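Local coordinates for protein carboxylase (Deinococcus radiodurans, PDB 5H80) that probably carboxylates biotin with ATP and bicarbonate, serving as the biotin carboxylase part of a single-chain biotin-dependent carboxylase, at residues T393-G398 against E447-G452; A371-E376 against A423-H428; E324-E329 against R403-V408; N456-Q461 against T488-Y493. One frame throughout, in Å; residues are numbered along the deposited sequence.

Contact 1 of 4, residues T393-G398 against E447-G452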
loop_
_atom_site.group_PDB
_atom_site.type_symbol
_atom_site.label_atom_id
_atom_site.label_comp_id
_atom_site.label_asym_id
_atom_site.label_seq_id
_atom_site.Cartn_x
_atom_site.Cartn_y
_atom_site.Cartn_z
ATOM N N THR A 393 -4.813 -17.269 -15.554
ATOM C CA THR A 393 -3.735 -16.858 -14.723
ATOM C C THR A 393 -4.055 -15.380 -14.443
ATOM O O THR A 393 -4.480 -14.617 -15.344
ATOM C CB THR A 393 -2.373 -16.991 -15.434
ATOM O OG1 THR A 393 -2.236 -18.337 -15.893
ATOM C CG2 THR A 393 -1.233 -16.675 -14.508
ATOM N N PHE A 394 -3.924 -15.061 -13.188
ATOM C CA PHE A 394 -4.212 -13.700 -12.715
ATOM C C PHE A 394 -3.428 -13.441 -11.442
ATOM O O PHE A 394 -3.783 -13.926 -10.404
ATOM C CB PHE A 394 -5.737 -13.552 -12.476
ATOM C CG PHE A 394 -6.184 -12.124 -12.355
ATOM C CD1 PHE A 394 -6.400 -11.326 -13.488
ATOM C CD2 PHE A 394 -6.360 -11.548 -11.091
ATOM C CE1 PHE A 394 -6.839 -10.015 -13.369
ATOM C CE2 PHE A 394 -6.769 -10.201 -10.961
ATOM C CZ PHE A 394 -7.030 -9.457 -12.114
ATOM N N THR A 395 -2.334 -12.670 -11.532
ATOM C CA THR A 395 -1.390 -12.488 -10.425
ATOM C C THR A 395 -1.002 -11.004 -10.530
ATOM O O THR A 395 -0.123 -10.634 -11.288
ATOM C CB THR A 395 -0.174 -13.387 -10.523
ATOM O OG1 THR A 395 -0.642 -14.742 -10.693
ATOM C CG2 THR A 395 0.648 -13.288 -9.279
ATOM N N PRO A 396 -1.785 -10.182 -9.839
ATOM C CA PRO A 396 -1.530 -8.713 -9.904
ATOM C C PRO A 396 -0.198 -8.372 -9.236
ATOM O O PRO A 396 0.303 -9.146 -8.446
ATOM C CB PRO A 396 -2.725 -8.113 -9.126
ATOM C CG PRO A 396 -3.769 -9.162 -9.202
ATOM C CD PRO A 396 -3.022 -10.476 -9.085
ATOM N N PRO A 397 0.387 -7.211 -9.595
ATOM C CA PRO A 397 1.577 -6.698 -8.972
ATOM C C PRO A 397 1.401 -6.442 -7.513
ATOM O O PRO A 397 0.308 -6.206 -7.076
ATOM C CB PRO A 397 1.873 -5.372 -9.710
ATOM C CG PRO A 397 0.591 -5.012 -10.313
ATOM C CD PRO A 397 -0.254 -6.222 -10.472
ATOM N N GLY A 398 2.467 -6.531 -6.718
ATOM C CA GLY A 398 2.427 -6.084 -5.340
ATOM C C GLY A 398 3.763 -5.507 -4.894
ATOM O O GLY A 398 4.640 -5.152 -5.722
ATOM N N GLU A 447 4.590 -6.605 -14.219
ATOM C CA GLU A 447 4.479 -7.774 -13.356
ATOM C C GLU A 447 3.067 -8.326 -13.265
ATOM O O GLU A 447 2.812 -9.264 -12.535
ATOM C CB GLU A 447 4.996 -7.429 -11.930
ATOM C CG GLU A 447 6.496 -7.357 -11.865
ATOM C CD GLU A 447 7.175 -6.824 -10.600
ATOM O OE1 GLU A 447 6.519 -6.679 -9.532
ATOM O OE2 GLU A 447 8.418 -6.466 -10.735
ATOM N N PHE A 448 2.134 -7.713 -13.977
ATOM C CA PHE A 448 0.770 -8.211 -14.011
ATOM C C PHE A 448 0.560 -9.348 -15.018
ATOM O O PHE A 448 0.436 -9.104 -16.207
ATOM C CB PHE A 448 -0.182 -7.061 -14.312
ATOM C CG PHE A 448 -1.563 -7.176 -13.683
ATOM C CD1 PHE A 448 -2.223 -5.989 -13.405
ATOM C CD2 PHE A 448 -2.237 -8.397 -13.408
ATOM C CE1 PHE A 448 -3.499 -5.963 -12.843
ATOM C CE2 PHE A 448 -3.558 -8.406 -12.853
ATOM C CZ PHE A 448 -4.183 -7.166 -12.544
ATOM N N GLN A 449 0.437 -10.538 -14.469
ATOM C CA GLN A 449 0.335 -11.810 -15.282
ATOM C C GLN A 449 -1.137 -12.065 -15.406
ATOM O O GLN A 449 -1.793 -12.242 -14.389
ATOM C CB GLN A 449 0.920 -12.992 -14.521
ATOM C CG GLN A 449 2.358 -12.923 -14.118
ATOM C CD GLN A 449 2.840 -14.251 -13.585
ATOM O OE1 GLN A 449 3.025 -15.206 -14.343
ATOM N NE2 GLN A 449 3.041 -14.328 -12.278
ATOM N N ILE A 450 -1.656 -11.897 -16.614
ATOM C CA ILE A 450 -2.972 -12.287 -16.950
ATOM C C ILE A 450 -2.886 -13.261 -18.155
ATOM O O ILE A 450 -2.218 -12.954 -19.128
ATOM C CB ILE A 450 -3.844 -11.060 -17.305
ATOM C CG1 ILE A 450 -3.737 -10.039 -16.162
ATOM C CG2 ILE A 450 -5.299 -11.470 -17.496
ATOM C CD1 ILE A 450 -4.526 -8.773 -16.382
ATOM N N ALA A 451 -3.559 -14.400 -18.034
ATOM C CA ALA A 451 -3.766 -15.340 -19.169
ATOM C C ALA A 451 -5.241 -15.770 -19.279
ATOM O O ALA A 451 -5.924 -15.911 -18.247
ATOM C CB ALA A 451 -2.849 -16.539 -18.995
ATOM N N GLY A 452 -5.697 -15.942 -20.534
ATOM C CA GLY A 452 -7.050 -16.447 -20.887
ATOM C C GLY A 452 -7.968 -15.384 -21.476
ATOM O O GLY A 452 -8.900 -15.752 -22.142
HETATM O O HOH W 1 2.206 -15.954 -10.450
HETATM O O HOH W 2 2.975 -10.014 -9.640
HETATM O O HOH W 3 4.648 -8.209 -8.057
HETATM O O HOH W 4 4.908 -4.901 -8.506
#
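E447 OE1 is gripped by three groups. One water bonds it and accepts from G398 N; a second, with its oxygen 2.6 Å from E447 OE1, also donates to G398 O; and R49 of the second subunit adds a salt bridge. The loop of P396 and P397 is tied to E447 again by a water that donates to P396 O and E447 O. Beyond it, T393-T395 pair antiparallel with Q449-A451. T395 N donates to Q449 O at 2.9 Å, and A451 N reaches T393 O at the same length. The two prolines pack on one face of the F448 ring through P396 CA and P397 CD, P397 CD coming within 3.5 Å of F448 CD1, while I450 CD1 covers the opposite face. F394, its CG anti to the backbone N (chi1 -164°), turns a face to the F448 edge in a T-shaped stack, centroids 5.2 Å apart and planes at 68°. Cutting F448 back to an alanine would probably open a gap beside both prolines and leave the F394 face without its edge-on partner. T395 and Q449 flank each other on the other side of the pair, where Q449 NE2 bonds T409 OG1 of the second subunit. This is a short two-stranded antiparallel sheet at the subunit interface of a biotin carboxylase C-terminal domain.

Contact 2 of 4, residues A371-E376 against A423-H428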
loop_
_atom_site.group_PDB
_atom_site.type_symbol
_atom_site.label_atom_id
_atom_site.label_comp_id
_atom_site.label_asym_id
_atom_site.label_seq_id
_atom_site.Cartn_x
_atom_site.Cartn_y
_atom_site.Cartn_z
ATOM N N ALA A 371 -3.797 3.233 -12.799
ATOM C CA ALA A 371 -4.067 2.811 -14.175
ATOM C C ALA A 371 -5.282 1.801 -14.140
ATOM O O ALA A 371 -5.347 0.932 -13.306
ATOM C CB ALA A 371 -2.905 2.210 -14.817
ATOM N N ARG A 372 -6.264 1.993 -15.053
ATOM C CA ARG A 372 -7.338 1.010 -15.165
ATOM C C ARG A 372 -6.939 -0.156 -16.157
ATOM O O ARG A 372 -6.740 0.061 -17.407
ATOM C CB ARG A 372 -8.521 1.796 -15.691
ATOM C CG ARG A 372 -8.975 3.004 -14.765
ATOM C CD ARG A 372 -10.424 3.501 -15.097
ATOM N NE ARG A 372 -10.784 4.775 -14.410
ATOM C CZ ARG A 372 -12.013 5.322 -14.419
ATOM N NH1 ARG A 372 -13.031 4.660 -14.917
ATOM N NH2 ARG A 372 -12.243 6.485 -13.843
ATOM N N VAL A 373 -6.819 -1.345 -15.607
ATOM C CA VAL A 373 -6.617 -2.589 -16.385
ATOM C C VAL A 373 -7.910 -3.154 -16.912
ATOM O O VAL A 373 -8.783 -3.498 -16.074
ATOM C CB VAL A 373 -5.765 -3.574 -15.625
ATOM C CG1 VAL A 373 -5.436 -4.772 -16.487
ATOM C CG2 VAL A 373 -4.514 -2.855 -15.093
ATOM N N ASN A 374 -8.079 -3.088 -18.231
ATOM C CA ASN A 374 -9.338 -3.495 -18.869
ATOM C C ASN A 374 -9.161 -4.767 -19.752
ATOM O O ASN A 374 -8.104 -5.013 -20.299
ATOM C CB ASN A 374 -10.013 -2.402 -19.693
ATOM C CG ASN A 374 -10.280 -1.081 -18.978
ATOM O OD1 ASN A 374 -10.786 -1.053 -17.844
ATOM N ND2 ASN A 374 -10.079 0.018 -19.697
ATOM N N MET A 375 -10.242 -5.517 -19.889
ATOM C CA MET A 375 -10.366 -6.612 -20.860
ATOM C C MET A 375 -10.758 -5.918 -22.141
ATOM O O MET A 375 -11.850 -5.382 -22.238
ATOM C CB MET A 375 -11.449 -7.565 -20.340
ATOM C CG MET A 375 -11.582 -8.816 -21.147
ATOM S SD MET A 375 -12.668 -9.905 -20.238
ATOM C CE MET A 375 -12.891 -11.154 -21.548
ATOM N N GLU A 376 -9.837 -5.854 -23.091
ATOM C CA GLU A 376 -10.012 -5.175 -24.404
ATOM C C GLU A 376 -8.656 -4.950 -25.047
ATOM O O GLU A 376 -8.031 -5.897 -25.491
ATOM C CB GLU A 376 -10.726 -3.811 -24.328
ATOM C CG GLU A 376 -9.943 -2.689 -23.636
ATOM C CD GLU A 376 -10.819 -1.555 -23.074
ATOM O OE1 GLU A 376 -10.227 -0.480 -22.716
ATOM O OE2 GLU A 376 -12.071 -1.745 -22.954
ATOM N N ALA A 423 -8.987 -4.639 -13.139
ATOM C CA ALA A 423 -8.345 -4.226 -11.894
ATOM C C ALA A 423 -7.861 -2.792 -11.951
ATOM O O ALA A 423 -7.508 -2.302 -13.031
ATOM C CB ALA A 423 -7.159 -5.149 -11.598
ATOM N N LYS A 424 -7.740 -2.179 -10.798
ATOM C CA LYS A 424 -7.133 -0.848 -10.732
ATOM C C LYS A 424 -5.764 -0.945 -10.033
ATOM O O LYS A 424 -5.749 -1.449 -8.981
ATOM C CB LYS A 424 -8.006 0.156 -10.068
ATOM C CG LYS A 424 -9.453 0.221 -10.597
ATOM C CD LYS A 424 -10.339 1.248 -9.862
ATOM C CE LYS A 424 -10.544 1.044 -8.350
ATOM N NZ LYS A 424 -11.549 1.901 -7.648
ATOM N N VAL A 425 -4.715 -0.458 -10.662
ATOM C CA VAL A 425 -3.374 -0.498 -10.116
ATOM C C VAL A 425 -2.948 0.874 -9.741
ATOM O O VAL A 425 -2.836 1.760 -10.625
ATOM C CB VAL A 425 -2.391 -1.080 -11.119
ATOM C CG1 VAL A 425 -0.873 -1.076 -10.637
ATOM C CG2 VAL A 425 -2.854 -2.501 -11.525
ATOM N N VAL A 426 -2.639 1.044 -8.456
ATOM C CA VAL A 426 -2.330 2.362 -7.907
ATOM C C VAL A 426 -0.870 2.291 -7.516
ATOM O O VAL A 426 -0.487 1.360 -6.771
ATOM C CB VAL A 426 -3.202 2.790 -6.760
ATOM C CG1 VAL A 426 -2.895 4.175 -6.294
ATOM C CG2 VAL A 426 -4.711 2.673 -7.174
ATOM N N VAL A 427 -0.101 3.251 -7.999
ATOM C CA VAL A 427 1.307 3.255 -7.610
ATOM C C VAL A 427 1.637 4.568 -6.944
ATOM O O VAL A 427 1.122 5.621 -7.327
ATOM C CB VAL A 427 2.169 2.979 -8.767
ATOM C CG1 VAL A 427 3.587 3.259 -8.462
ATOM C CG2 VAL A 427 2.050 1.530 -9.212
ATOM N N HIS A 428 2.457 4.522 -5.889
ATOM C CA HIS A 428 2.664 5.712 -5.007
ATOM C C HIS A 428 4.115 5.822 -4.552
ATOM O O HIS A 428 4.759 4.843 -4.409
ATOM C CB HIS A 428 1.803 5.621 -3.810
ATOM C CG HIS A 428 2.037 6.663 -2.770
ATOM N ND1 HIS A 428 2.437 6.330 -1.480
ATOM C CD2 HIS A 428 1.835 8.011 -2.760
ATOM C CE1 HIS A 428 2.467 7.424 -0.733
ATOM N NE2 HIS A 428 2.144 8.458 -1.499
#
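In the antiparallel sheet of the biotin carboxylase C-terminal domain, A371-V373 run beside A423-V425 as neighbouring strands. A371 with V425 and V373 with A423 are hydrogen-bonded pairs; R372 with K424, between them, is a non-hydrogen-bonded pair. A371 N donates to V425 O at 2.8 Å, and V425 N donates to A371 O at 3.1 Å. The second pair holds V373 N to A423 O at 2.8 Å. A423 N completes it at 3.2 Å from V373 O. These strands are central ones: R372 bonds L266 of the next strand by backbone, and K424 bonds D405 on the other side, so both segments are enclosed within the sheet. On the face bearing the valines, V373 CG2 meets V425 CG2 at 4.0 Å, each branch anti to its own carbonyl carbon. V373 CB lies 3.4 Å from A423 O, and L445 of helix 434-446 packs on V425. R372 and K424 share the other face. R372 NH2 forms salt bridges with E268 and E324. K424 leaves the same face alongside it, its NZ donating to V323 O and pairing with E42, while its chain touches H325. The carbonyl oxygen of R372 is taken by the side chain of N456, whose ND2 donates to it from just ahead of helix 457-465.

Contact 3 of 4, residues E324-E329 against R403-V408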
loop_
_atom_site.group_PDB
_atom_site.type_symbol
_atom_site.label_atom_id
_atom_site.label_comp_id
_atom_site.label_asym_id
_atom_site.label_seq_id
_atom_site.Cartn_x
_atom_site.Cartn_y
_atom_site.Cartn_z
ATOM N N GLU A 324 -11.656 6.648 -9.314
ATOM C CA GLU A 324 -10.341 7.129 -9.017
ATOM C C GLU A 324 -10.113 7.624 -7.563
ATOM O O GLU A 324 -9.115 8.330 -7.365
ATOM C CB GLU A 324 -9.891 8.135 -10.058
ATOM C CG GLU A 324 -10.656 9.359 -10.176
ATOM C CD GLU A 324 -11.924 9.303 -11.038
ATOM O OE1 GLU A 324 -12.497 8.214 -11.248
ATOM O OE2 GLU A 324 -12.337 10.405 -11.511
ATOM N N HIS A 325 -11.057 7.360 -6.591
ATOM C CA HIS A 325 -10.954 7.854 -5.239
ATOM C C HIS A 325 -9.642 7.174 -4.686
ATOM O O HIS A 325 -8.972 7.838 -3.880
ATOM C CB HIS A 325 -12.127 7.427 -4.384
ATOM C CG HIS A 325 -12.134 5.950 -4.049
ATOM N ND1 HIS A 325 -12.583 4.968 -4.890
ATOM C CD2 HIS A 325 -11.655 5.295 -2.946
ATOM C CE1 HIS A 325 -12.435 3.758 -4.323
ATOM N NE2 HIS A 325 -11.874 3.933 -3.133
ATOM N N THR A 326 -9.339 6.008 -5.254
ATOM C CA THR A 326 -8.080 5.285 -4.793
ATOM C C THR A 326 -6.759 6.127 -4.828
ATOM O O THR A 326 -5.872 6.042 -3.860
ATOM C CB THR A 326 -7.823 4.089 -5.647
ATOM O OG1 THR A 326 -7.703 4.567 -6.972
ATOM C CG2 THR A 326 -8.986 3.053 -5.529
ATOM N N VAL A 327 -6.513 6.884 -5.861
ATOM C CA VAL A 327 -5.239 7.684 -5.948
ATOM C C VAL A 327 -5.087 8.759 -4.880
ATOM O O VAL A 327 -3.996 8.976 -4.338
ATOM C CB VAL A 327 -4.960 8.321 -7.333
ATOM C CG1 VAL A 327 -4.277 7.374 -8.274
ATOM C CG2 VAL A 327 -6.211 8.874 -7.998
ATOM N N THR A 328 -6.195 9.418 -4.532
ATOM C CA THR A 328 -6.229 10.362 -3.502
ATOM C C THR A 328 -5.969 9.697 -2.191
ATOM O O THR A 328 -5.219 10.214 -1.386
ATOM C CB THR A 328 -7.646 10.994 -3.449
ATOM O OG1 THR A 328 -7.858 11.725 -4.661
ATOM C CG2 THR A 328 -7.847 11.901 -2.277
ATOM N N GLU A 329 -6.594 8.543 -1.985
ATOM C CA GLU A 329 -6.340 7.733 -0.752
ATOM C C GLU A 329 -4.847 7.515 -0.582
ATOM O O GLU A 329 -4.327 7.704 0.529
ATOM C CB GLU A 329 -7.116 6.378 -0.870
ATOM C CG GLU A 329 -8.627 6.583 -0.679
ATOM C CD GLU A 329 -9.376 5.249 -0.427
ATOM O OE1 GLU A 329 -8.896 4.202 -0.889
ATOM O OE2 GLU A 329 -10.398 5.253 0.249
ATOM N N ARG A 403 -0.714 -0.828 -4.938
ATOM C CA ARG A 403 -1.968 -1.299 -4.368
ATOM C C ARG A 403 -2.830 -1.696 -5.573
ATOM O O ARG A 403 -2.908 -0.935 -6.548
ATOM C CB ARG A 403 -2.680 -0.148 -3.656
ATOM C CG ARG A 403 -4.184 -0.310 -3.507
ATOM C CD ARG A 403 -4.802 0.829 -2.741
ATOM N NE ARG A 403 -6.255 0.731 -2.755
ATOM C CZ ARG A 403 -7.048 1.656 -2.142
ATOM N NH1 ARG A 403 -6.544 2.722 -1.482
ATOM N NH2 ARG A 403 -8.401 1.519 -2.174
ATOM N N VAL A 404 -3.537 -2.820 -5.449
ATOM C CA VAL A 404 -4.437 -3.293 -6.512
ATOM C C VAL A 404 -5.834 -3.585 -5.974
ATOM O O VAL A 404 -5.975 -4.426 -5.112
ATOM C CB VAL A 404 -3.910 -4.565 -7.208
ATOM C CG1 VAL A 404 -4.886 -5.016 -8.313
ATOM C CG2 VAL A 404 -2.547 -4.353 -7.858
ATOM N N ASP A 405 -6.846 -2.920 -6.554
ATOM C CA ASP A 405 -8.241 -3.092 -6.185
ATOM C C ASP A 405 -8.913 -3.866 -7.373
ATOM O O ASP A 405 -8.996 -3.363 -8.535
ATOM C CB ASP A 405 -9.037 -1.777 -5.888
ATOM C CG ASP A 405 -8.630 -1.094 -4.594
ATOM O OD1 ASP A 405 -7.473 -1.324 -4.112
ATOM O OD2 ASP A 405 -9.458 -0.409 -4.000
ATOM N N THR A 406 -9.413 -5.059 -7.049
ATOM C CA THR A 406 -10.033 -5.960 -8.044
ATOM C C THR A 406 -11.172 -6.778 -7.322
ATOM O O THR A 406 -11.367 -6.751 -6.134
ATOM C CB THR A 406 -8.961 -6.838 -8.737
ATOM O OG1 THR A 406 -9.452 -7.626 -9.876
ATOM C CG2 THR A 406 -8.276 -7.750 -7.731
ATOM N N PHE A 407 -11.850 -7.537 -8.196
ATOM C CA PHE A 407 -12.851 -8.532 -7.930
ATOM C C PHE A 407 -12.538 -9.924 -8.573
ATOM O O PHE A 407 -13.215 -10.913 -8.298
ATOM C CB PHE A 407 -14.221 -8.009 -8.404
ATOM C CG PHE A 407 -14.307 -8.009 -9.833
ATOM C CD1 PHE A 407 -15.073 -9.023 -10.530
ATOM C CD2 PHE A 407 -13.728 -7.028 -10.586
ATOM C CE1 PHE A 407 -15.118 -9.010 -11.920
ATOM C CE2 PHE A 407 -13.834 -6.998 -11.940
ATOM C CZ PHE A 407 -14.489 -7.983 -12.632
ATOM N N VAL A 408 -11.490 -9.973 -9.365
ATOM C CA VAL A 408 -11.098 -11.083 -10.335
ATOM C C VAL A 408 -10.289 -12.104 -9.527
ATOM O O VAL A 408 -9.419 -11.772 -8.701
ATOM C CB VAL A 408 -10.424 -10.605 -11.625
ATOM C CG1 VAL A 408 -10.072 -11.790 -12.521
ATOM C CG2 VAL A 408 -11.338 -9.643 -12.380
#
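R403 reaches across to E329 in a buried salt-bridge network that ties helix 325-332, in the ATP-binding region, to strand 402-406 of the C-terminal domain. From CB its chain runs extended through CG and CD to NE, CG anti to the backbone N (chi1 157°). R403 NE donates almost straight to D405 OD1, 2.7 Å away with 177° at the hydrogen. R403 NH2 does double duty: one bond goes to D405 OD2 at 2.9 Å, so that D405, two residues on in the same strand, is held side-on with one nitrogen for each oxygen. R403 NH2 also reaches E329 OE1 at 3.0 Å, and R403 NH1 meets E329 OE1 at 2.8 Å, an end-on grip. E330 gives NH1 a second carboxylate, and R46 takes E329 OE2. A leucine in place of R403 would probably leave the buried carboxylates of E329 and D405 without their shared positive charge. P400 of the second subunit packs on both R403 and D405. T326, whose OG1 is bonded to Q370, lays its methyl over one face of the guanidinium, with CG2 3.7 Å from R403 NH2 and 3.8 Å from D405 OD2.

Contact 4 of 4, residues N456-Q461 against T488-Y493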
loop_
_atom_site.group_PDB
_atom_site.type_symbol
_atom_site.label_atom_id
_atom_site.label_comp_id
_atom_site.label_asym_id
_atom_site.label_seq_id
_atom_site.Cartn_x
_atom_site.Cartn_y
_atom_site.Cartn_z
ATOM N N ASN A 456 -5.606 -4.463 -21.925
ATOM C CA ASN A 456 -4.930 -3.228 -22.230
ATOM C C ASN A 456 -3.514 -3.085 -21.598
ATOM O O ASN A 456 -2.942 -2.041 -21.647
ATOM C CB ASN A 456 -5.828 -1.984 -22.057
ATOM C CG ASN A 456 -6.101 -1.615 -20.605
ATOM O OD1 ASN A 456 -5.826 -2.426 -19.721
ATOM N ND2 ASN A 456 -6.685 -0.469 -20.363
ATOM N N LEU A 457 -2.977 -4.116 -20.988
ATOM C CA LEU A 457 -1.688 -3.922 -20.333
ATOM C C LEU A 457 -0.555 -3.386 -21.208
ATOM O O LEU A 457 0.165 -2.456 -20.799
ATOM C CB LEU A 457 -1.228 -5.127 -19.558
ATOM C CG LEU A 457 -1.983 -5.503 -18.299
ATOM C CD1 LEU A 457 -1.731 -6.953 -18.055
ATOM C CD2 LEU A 457 -1.496 -4.699 -17.076
ATOM N N ALA A 458 -0.445 -3.856 -22.436
ATOM C CA ALA A 458 0.555 -3.234 -23.384
ATOM C C ALA A 458 0.275 -1.819 -23.741
ATOM O O ALA A 458 1.187 -1.019 -23.870
ATOM C CB ALA A 458 0.706 -4.075 -24.678
ATOM N N PHE A 459 -0.991 -1.495 -23.978
ATOM C CA PHE A 459 -1.361 -0.146 -24.264
ATOM C C PHE A 459 -1.047 0.885 -23.138
ATOM O O PHE A 459 -0.503 1.942 -23.413
ATOM C CB PHE A 459 -2.760 -0.121 -24.680
ATOM C CG PHE A 459 -3.199 1.201 -25.207
ATOM C CD1 PHE A 459 -2.954 1.531 -26.551
ATOM C CD2 PHE A 459 -3.866 2.103 -24.435
ATOM C CE1 PHE A 459 -3.345 2.748 -27.075
ATOM C CE2 PHE A 459 -4.211 3.320 -24.958
ATOM C CZ PHE A 459 -3.997 3.654 -26.258
ATOM N N LEU A 460 -1.287 0.446 -21.889
ATOM C CA LEU A 460 -0.956 1.185 -20.630
ATOM C C LEU A 460 0.522 1.428 -20.562
ATOM O O LEU A 460 0.882 2.571 -20.310
ATOM C CB LEU A 460 -1.444 0.385 -19.390
ATOM C CG LEU A 460 -2.992 0.517 -19.184
ATOM C CD1 LEU A 460 -3.522 -0.374 -18.054
ATOM C CD2 LEU A 460 -3.627 1.874 -19.113
ATOM N N GLN A 461 1.356 0.420 -20.881
ATOM C CA GLN A 461 2.781 0.588 -20.933
ATOM C C GLN A 461 3.207 1.562 -22.050
ATOM O O GLN A 461 4.065 2.446 -21.788
ATOM C CB GLN A 461 3.483 -0.772 -20.923
ATOM C CG GLN A 461 3.536 -1.352 -19.508
ATOM C CD GLN A 461 3.761 -2.822 -19.497
ATOM O OE1 GLN A 461 2.811 -3.649 -19.606
ATOM N NE2 GLN A 461 5.004 -3.187 -19.410
ATOM N N THR A 488 0.574 1.102 -32.259
ATOM C CA THR A 488 1.878 0.587 -32.793
ATOM C C THR A 488 2.881 0.371 -31.683
ATOM O O THR A 488 3.397 -0.750 -31.493
ATOM C CB THR A 488 2.441 1.487 -33.924
ATOM O OG1 THR A 488 1.468 1.598 -34.997
ATOM C CG2 THR A 488 3.867 0.981 -34.450
ATOM N N GLN A 489 3.054 1.390 -30.842
ATOM C CA GLN A 489 4.034 1.384 -29.756
ATOM C C GLN A 489 3.774 0.297 -28.749
ATOM O O GLN A 489 4.716 -0.283 -28.151
ATOM C CB GLN A 489 4.030 2.752 -29.096
ATOM C CG GLN A 489 4.718 3.829 -29.975
ATOM C CD GLN A 489 4.249 5.243 -29.672
ATOM O OE1 GLN A 489 3.974 5.577 -28.525
ATOM N NE2 GLN A 489 4.145 6.086 -30.717
ATOM N N ALA A 490 2.488 0.035 -28.510
ATOM C CA ALA A 490 2.077 -1.010 -27.537
ATOM C C ALA A 490 2.574 -2.413 -27.932
ATOM O O ALA A 490 2.749 -3.234 -27.061
ATOM C CB ALA A 490 0.582 -1.029 -27.391
ATOM N N ALA A 491 2.858 -2.681 -29.222
ATOM C CA ALA A 491 3.256 -4.062 -29.640
ATOM C C ALA A 491 4.639 -4.476 -29.060
ATOM O O ALA A 491 4.867 -5.659 -28.782
ATOM C CB ALA A 491 3.170 -4.226 -31.145
ATOM N N GLU A 492 5.497 -3.491 -28.783
ATOM C CA GLU A 492 6.762 -3.691 -28.020
ATOM C C GLU A 492 6.595 -4.258 -26.614
ATOM O O GLU A 492 7.563 -4.760 -26.038
ATOM C CB GLU A 492 7.591 -2.357 -27.929
ATOM C CG GLU A 492 9.090 -2.489 -27.509
ATOM C CD GLU A 492 9.682 -1.221 -26.840
ATOM O OE1 GLU A 492 10.211 -1.275 -25.676
ATOM O OE2 GLU A 492 9.618 -0.148 -27.483
ATOM N N TYR A 493 5.399 -4.188 -26.044
ATOM C CA TYR A 493 5.165 -4.681 -24.690
ATOM C C TYR A 493 4.319 -5.970 -24.711
ATOM O O TYR A 493 4.078 -6.578 -23.671
ATOM C CB TYR A 493 4.569 -3.535 -23.820
ATOM C CG TYR A 493 5.398 -2.241 -23.889
ATOM C CD1 TYR A 493 5.082 -1.240 -24.815
ATOM C CD2 TYR A 493 6.503 -2.005 -23.018
ATOM C CE1 TYR A 493 5.837 -0.042 -24.889
ATOM C CE2 TYR A 493 7.235 -0.832 -23.090
ATOM C CZ TYR A 493 6.905 0.136 -24.048
ATOM O OH TYR A 493 7.610 1.308 -24.145
#
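Y493 turns one ring face to the aliphatic start of the Q461 side chain. Q461 CB stands 4.1 Å from the centroid of the Y493 ring, 22° off the normal, a CH-pi contact. E492 CB lies over the opposite ring face, and the ring also stacks with that of H465, one helical turn beyond Q461. The direction of the ring follows from the first torsion of Y493 (chi1 -52°): CG is anti to the carbonyl carbon, while CB itself rests 4.0 Å from A458 CB. Alanines make the closest part of the contact. A458 CB packs against A490 O at 3.2 Å, an oxygen that also accepts from Y493 N at 3.0 Å. A490 CB answers from the other side, 3.6 Å from A458 O and 3.8 Å from F459 CA. With only methyl groups interposed, the backbones come close enough to leave the F459 and A490 alpha carbons 4.8 Å apart; no hydrogen bond joins the two segments, and the fit rests on alanine methyls and on the Y493 ring against Q461. F459 sends its ring along helix 483-490 to L486 and V487, and R261 makes a cation-pi contact with it. Helix 457-465 thus lies between this C-terminal helix and the domain core, where L457 and L460 pack on L445 of helix 434-446 and on V373 of strand 367-374.

Contacts 2 and 3 lie closest, their centres about 8 Å apart, because strand 402-406 adjoins strand 421-429: V426 N lies 2.8 Å from R403 O, probably a hydrogen bond. Contact 1 closes over the valine face of contact 2, with F448 CZ 3.7 Å from A423 CB, and reaches contact 3 through F394 and P396. Contact 4 joins contact 2 through N456, whose OD1 is 2.8 Å from N374 N. Contacts 3 and 4 stay apart, nearest atoms about 9 Å. Contacts 1 and 3 both touch the second subunit. In biotin carboxylases the active site lies where the ATP-binding and C-terminal domains meet; K424 NZ, 3.5 Å from T326 CG2, is consistent with that junction.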